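Local coordinates for importin subunit beta-1 (Saccharomyces cerevisiae, PDB 5OWU), which carries proteins into the nucleus as the importin beta subunit, partnering importin alpha, which recognises the classical nuclear localization signal of the cargo, at residues Met139-Gly144 against Ile182-Gln186; Ser177-Leu181 against Ile212-Arg218. Numbering follows the deposited sequence.

Contact 1. Residues Met139-Gly144 against Ile182-Gln186; sequences MVDNTG and IAIVQ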
# COMPACT_ATOMS: atom_id res chain seq x y z
N MET A 139 -16.18 -32.86 -6.88
CA MET A 139 -14.85 -32.43 -6.45
C MET A 139 -14.28 -33.40 -5.42
O MET A 139 -13.12 -33.79 -5.51
CB MET A 139 -14.90 -31.01 -5.88
CG MET A 139 -15.25 -29.90 -6.89
SD MET A 139 -14.03 -29.59 -8.18
CE MET A 139 -14.72 -30.56 -9.52
N VAL A 140 -15.09 -33.81 -4.44
CA VAL A 140 -14.62 -34.75 -3.43
C VAL A 140 -14.22 -36.06 -4.09
O VAL A 140 -13.16 -36.63 -3.80
CB VAL A 140 -15.69 -34.96 -2.34
CG1 VAL A 140 -15.32 -36.14 -1.42
CG2 VAL A 140 -15.87 -33.69 -1.54
N ASP A 141 -15.06 -36.57 -5.00
CA ASP A 141 -14.70 -37.81 -5.69
C ASP A 141 -13.45 -37.63 -6.55
O ASP A 141 -12.64 -38.55 -6.67
CB ASP A 141 -15.87 -38.31 -6.53
CG ASP A 141 -17.04 -38.78 -5.68
OD1 ASP A 141 -16.83 -39.09 -4.49
OD2 ASP A 141 -18.16 -38.84 -6.21
N ASN A 142 -13.27 -36.44 -7.14
CA ASN A 142 -12.19 -36.20 -8.10
C ASN A 142 -10.81 -36.13 -7.45
O ASN A 142 -9.80 -36.34 -8.14
CB ASN A 142 -12.43 -34.90 -8.86
CG ASN A 142 -13.33 -35.09 -10.06
OD1 ASN A 142 -13.94 -36.13 -10.23
ND2 ASN A 142 -13.39 -34.07 -10.92
N THR A 143 -10.72 -35.79 -6.17
CA THR A 143 -9.43 -35.82 -5.48
C THR A 143 -9.27 -37.08 -4.65
O THR A 143 -8.33 -37.16 -3.85
CB THR A 143 -9.25 -34.56 -4.62
OG1 THR A 143 -10.19 -34.56 -3.54
CG2 THR A 143 -9.45 -33.31 -5.47
N GLY A 144 -10.15 -38.06 -4.83
CA GLY A 144 -9.98 -39.34 -4.18
C GLY A 144 -8.69 -40.03 -4.59
O GLY A 144 -8.13 -39.78 -5.66
N ILE A 182 -12.76 -31.28 2.46
CA ILE A 182 -12.54 -32.69 2.17
C ILE A 182 -11.81 -32.81 0.85
O ILE A 182 -10.80 -33.52 0.74
CB ILE A 182 -13.87 -33.47 2.16
CG1 ILE A 182 -14.49 -33.49 3.55
CG2 ILE A 182 -13.63 -34.89 1.69
CD1 ILE A 182 -15.95 -33.88 3.56
N ALA A 183 -12.27 -32.08 -0.16
CA ALA A 183 -11.64 -32.22 -1.46
C ALA A 183 -10.20 -31.73 -1.40
O ALA A 183 -9.30 -32.36 -1.98
CB ALA A 183 -12.45 -31.45 -2.51
N ILE A 184 -9.94 -30.66 -0.66
CA ILE A 184 -8.61 -30.08 -0.68
C ILE A 184 -7.65 -30.93 0.13
O ILE A 184 -6.57 -31.31 -0.35
CB ILE A 184 -8.64 -28.62 -0.17
CG1 ILE A 184 -9.28 -27.72 -1.22
CG2 ILE A 184 -7.22 -28.13 0.18
CD1 ILE A 184 -9.43 -26.28 -0.80
N VAL A 185 -8.03 -31.27 1.37
CA VAL A 185 -7.11 -31.99 2.25
C VAL A 185 -6.82 -33.37 1.69
O VAL A 185 -5.72 -33.90 1.88
CB VAL A 185 -7.69 -32.04 3.68
CG1 VAL A 185 -6.80 -32.87 4.60
CG2 VAL A 185 -7.85 -30.62 4.22
N GLN A 186 -7.77 -33.96 0.96
CA GLN A 186 -7.51 -35.23 0.30
C GLN A 186 -6.28 -35.14 -0.60
O GLN A 186 -5.47 -36.07 -0.66
CB GLN A 186 -8.73 -35.68 -0.51
CG GLN A 186 -9.77 -36.40 0.34
CD GLN A 186 -11.01 -36.84 -0.44
OE1 GLN A 186 -11.92 -37.44 0.15
NE2 GLN A 186 -11.06 -36.55 -1.74
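This is a helix-to-helix contact between neighbouring HEAT repeats: the C-terminal end of helix 133-142, from HEAT 4, lies against the middle of helix 177-188, the first helix of HEAT 5. The small side chain of Ala-183 lets the backbones come close, with Val-140 CA 4.4 Å from Ala-183 CA. The methyl of Ala-183 sits against helix 133-142, its CB 4.2 Å from both Met-139 CB and Val-140 CG2, while Val-140 CG1 reaches Ile-182 CG2 at 3.8 Å. Where helix 133-142 stops, polar groups take over. Thr-143, the first residue out of helical conformation, donates from OG1 to Ala-183 O (2.8 Å). Gln-186 stretches back with chi2 t and chi3 at 180°, and its NE2 donates to Val-140 O (2.9 Å) and to Thr-143 OG1 (2.8 Å). Thr-143 OG1 is therefore donor and acceptor at once, and the carbonyl of Val-140, in the last turn of its helix, gains a partner from the next repeat. Helix 149-165 packs against both segments, touching Met-139, Thr-143 and Ala-183, while an aromatic side chain of the Nup1 chain packs on Ile-182. Such close stacking of equivalent helices from successive repeats is typical of the HEAT-repeat solenoid.

Contact 2. Residues Ser177-Leu181 against Ile212-Arg218; sequences SNNIL and IKNNMER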
# COMPACT_ATOMS: atom_id res chain seq x y z
N SER A 177 -18.02 -25.25 2.93
CA SER A 177 -16.67 -25.39 3.46
C SER A 177 -16.33 -26.85 3.76
O SER A 177 -15.25 -27.34 3.39
CB SER A 177 -16.50 -24.52 4.71
OG SER A 177 -17.46 -24.82 5.70
N ASN A 178 -17.24 -27.58 4.41
CA ASN A 178 -16.96 -28.98 4.73
C ASN A 178 -16.41 -29.69 3.50
O ASN A 178 -15.28 -30.18 3.49
CB ASN A 178 -18.22 -29.68 5.25
CG ASN A 178 -18.68 -29.16 6.61
OD1 ASN A 178 -17.92 -28.54 7.35
ND2 ASN A 178 -19.92 -29.46 6.96
N ASN A 179 -17.19 -29.68 2.41
CA ASN A 179 -16.79 -30.46 1.24
C ASN A 179 -15.55 -29.87 0.59
O ASN A 179 -14.66 -30.62 0.14
CB ASN A 179 -17.95 -30.52 0.24
CG ASN A 179 -19.04 -31.45 0.70
OD1 ASN A 179 -18.76 -32.52 1.23
ND2 ASN A 179 -20.29 -31.04 0.51
N ILE A 180 -15.43 -28.54 0.57
CA ILE A 180 -14.22 -27.94 0.04
C ILE A 180 -13.02 -28.51 0.78
O ILE A 180 -12.08 -29.04 0.17
CB ILE A 180 -14.29 -26.41 0.14
CG1 ILE A 180 -15.37 -25.89 -0.82
CG2 ILE A 180 -12.93 -25.75 -0.15
CD1 ILE A 180 -15.61 -24.39 -0.73
N LEU A 181 -13.09 -28.52 2.12
CA LEU A 181 -11.94 -29.01 2.87
C LEU A 181 -11.69 -30.48 2.57
O LEU A 181 -10.54 -30.88 2.34
CB LEU A 181 -12.15 -28.78 4.37
CG LEU A 181 -11.82 -27.36 4.82
CD1 LEU A 181 -12.21 -27.18 6.28
CD2 LEU A 181 -10.33 -27.03 4.63
N ILE A 212 -13.44 -20.93 6.12
CA ILE A 212 -13.52 -22.12 6.96
C ILE A 212 -13.57 -21.76 8.44
O ILE A 212 -13.22 -22.57 9.28
CB ILE A 212 -12.35 -23.08 6.65
CG1 ILE A 212 -11.01 -22.51 7.11
CG2 ILE A 212 -12.29 -23.37 5.15
CD1 ILE A 212 -9.87 -23.51 7.06
N LYS A 213 -14.02 -20.54 8.78
CA LYS A 213 -14.15 -20.16 10.19
C LYS A 213 -14.93 -21.21 10.97
O LYS A 213 -14.50 -21.65 12.04
CB LYS A 213 -14.84 -18.80 10.31
CG LYS A 213 -14.17 -17.67 9.53
CD LYS A 213 -13.76 -16.52 10.44
CE LYS A 213 -13.68 -15.21 9.66
NZ LYS A 213 -12.83 -15.31 8.45
N ASN A 214 -16.09 -21.61 10.45
CA ASN A 214 -16.92 -22.57 11.16
C ASN A 214 -16.19 -23.88 11.39
O ASN A 214 -16.37 -24.52 12.44
CB ASN A 214 -18.22 -22.80 10.40
CG ASN A 214 -19.10 -21.56 10.35
OD1 ASN A 214 -18.98 -20.68 11.19
ND2 ASN A 214 -19.97 -21.49 9.35
N ASN A 215 -15.34 -24.29 10.45
CA ASN A 215 -14.55 -25.50 10.63
C ASN A 215 -13.45 -25.29 11.67
O ASN A 215 -13.20 -26.17 12.50
CB ASN A 215 -13.94 -25.94 9.30
CG ASN A 215 -14.97 -26.12 8.22
OD1 ASN A 215 -15.32 -25.17 7.51
ND2 ASN A 215 -15.48 -27.34 8.08
N MET A 216 -12.78 -24.13 11.63
CA MET A 216 -11.70 -23.85 12.58
C MET A 216 -12.21 -23.73 14.01
O MET A 216 -11.47 -24.01 14.96
CB MET A 216 -10.96 -22.58 12.17
CG MET A 216 -10.15 -22.71 10.88
SD MET A 216 -8.71 -23.78 11.07
CE MET A 216 -9.37 -25.38 10.59
N GLU A 217 -13.47 -23.34 14.19
CA GLU A 217 -14.04 -23.30 15.53
C GLU A 217 -14.37 -24.69 16.08
O GLU A 217 -14.76 -24.78 17.24
CB GLU A 217 -15.30 -22.43 15.53
CG GLU A 217 -15.01 -20.97 15.20
CD GLU A 217 -16.27 -20.13 15.04
OE1 GLU A 217 -17.37 -20.72 14.94
OE2 GLU A 217 -16.15 -18.89 15.02
N ARG A 218 -14.20 -25.75 15.29
CA ARG A 218 -14.40 -27.11 15.75
C ARG A 218 -13.03 -27.71 16.06
O ARG A 218 -12.20 -27.85 15.17
CB ARG A 218 -15.12 -27.96 14.71
CG ARG A 218 -16.52 -27.48 14.39
CD ARG A 218 -17.06 -28.12 13.12
NE ARG A 218 -18.17 -27.35 12.58
CZ ARG A 218 -18.60 -27.44 11.32
NH1 ARG A 218 -18.01 -28.26 10.46
NH2 ARG A 218 -19.62 -26.69 10.93
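Ile-212 occupies the N-cap position of the short helix 213-216, and its CG2 meets Leu-181 CD1 at 4.0 Å and Ser-177 CB at 4.4 Å, forming a small apolar patch. One turn on, Asn-215 points its side chain at helix 177-188. Its OD1 lies 2.8 Å from Ser-177 OG, a hydroxyl that is also close to Val-174 O. At the other end of the amide, Asn-215 ND2 donates to Asn-178 OD1 (2.8 Å). Leu-181 CD1 packs against the face of this amide, 3.5 Å from Asn-215 CG. The chain then turns at Arg-218, the N-cap residue of helix 219-233, whose extended side chain reaches across to helix 177-188 so that NH1 donates to Asn-178 OD1 at 3.1 Å; this oxygen lies at the edge of the guanidinium, near its plane. Glu-221 is the stronger partner of both donors, hydrogen-bonded to Asn-215 ND2 and salt-bridged to Arg-218 NH1. Asn-178 and Arg-218 both pack on the Nup1 backbone. Asn-178 OD1 thus accepts from two donors whose main partner is an acidic side chain, so the join between HEAT 5 and the linker to HEAT 6 is a polar network beside a small apolar patch.

In the fold
Helix 177-188 is common to both contacts: contact 2 uses its first turn and contact 1 the residues that follow. Their centres lie 14 Å apart, and they touch directly where Val-140 CG2 meets Asn-179 O at 3.7 Å. Along the chain the segments alternate, 139-144, 177-181, 182-186, then 212-218, so this first helix of HEAT 5 is joined backward to HEAT 4 and forward to the short helix 213-216 leading into HEAT 6. That is how a solenoid holds together, each repeat packed between its neighbours. Nup1 packs on residues of both contacts, including Ile-182 and Leu-181, so the same helix that links the repeats also forms part of the nucleoporin-binding surface.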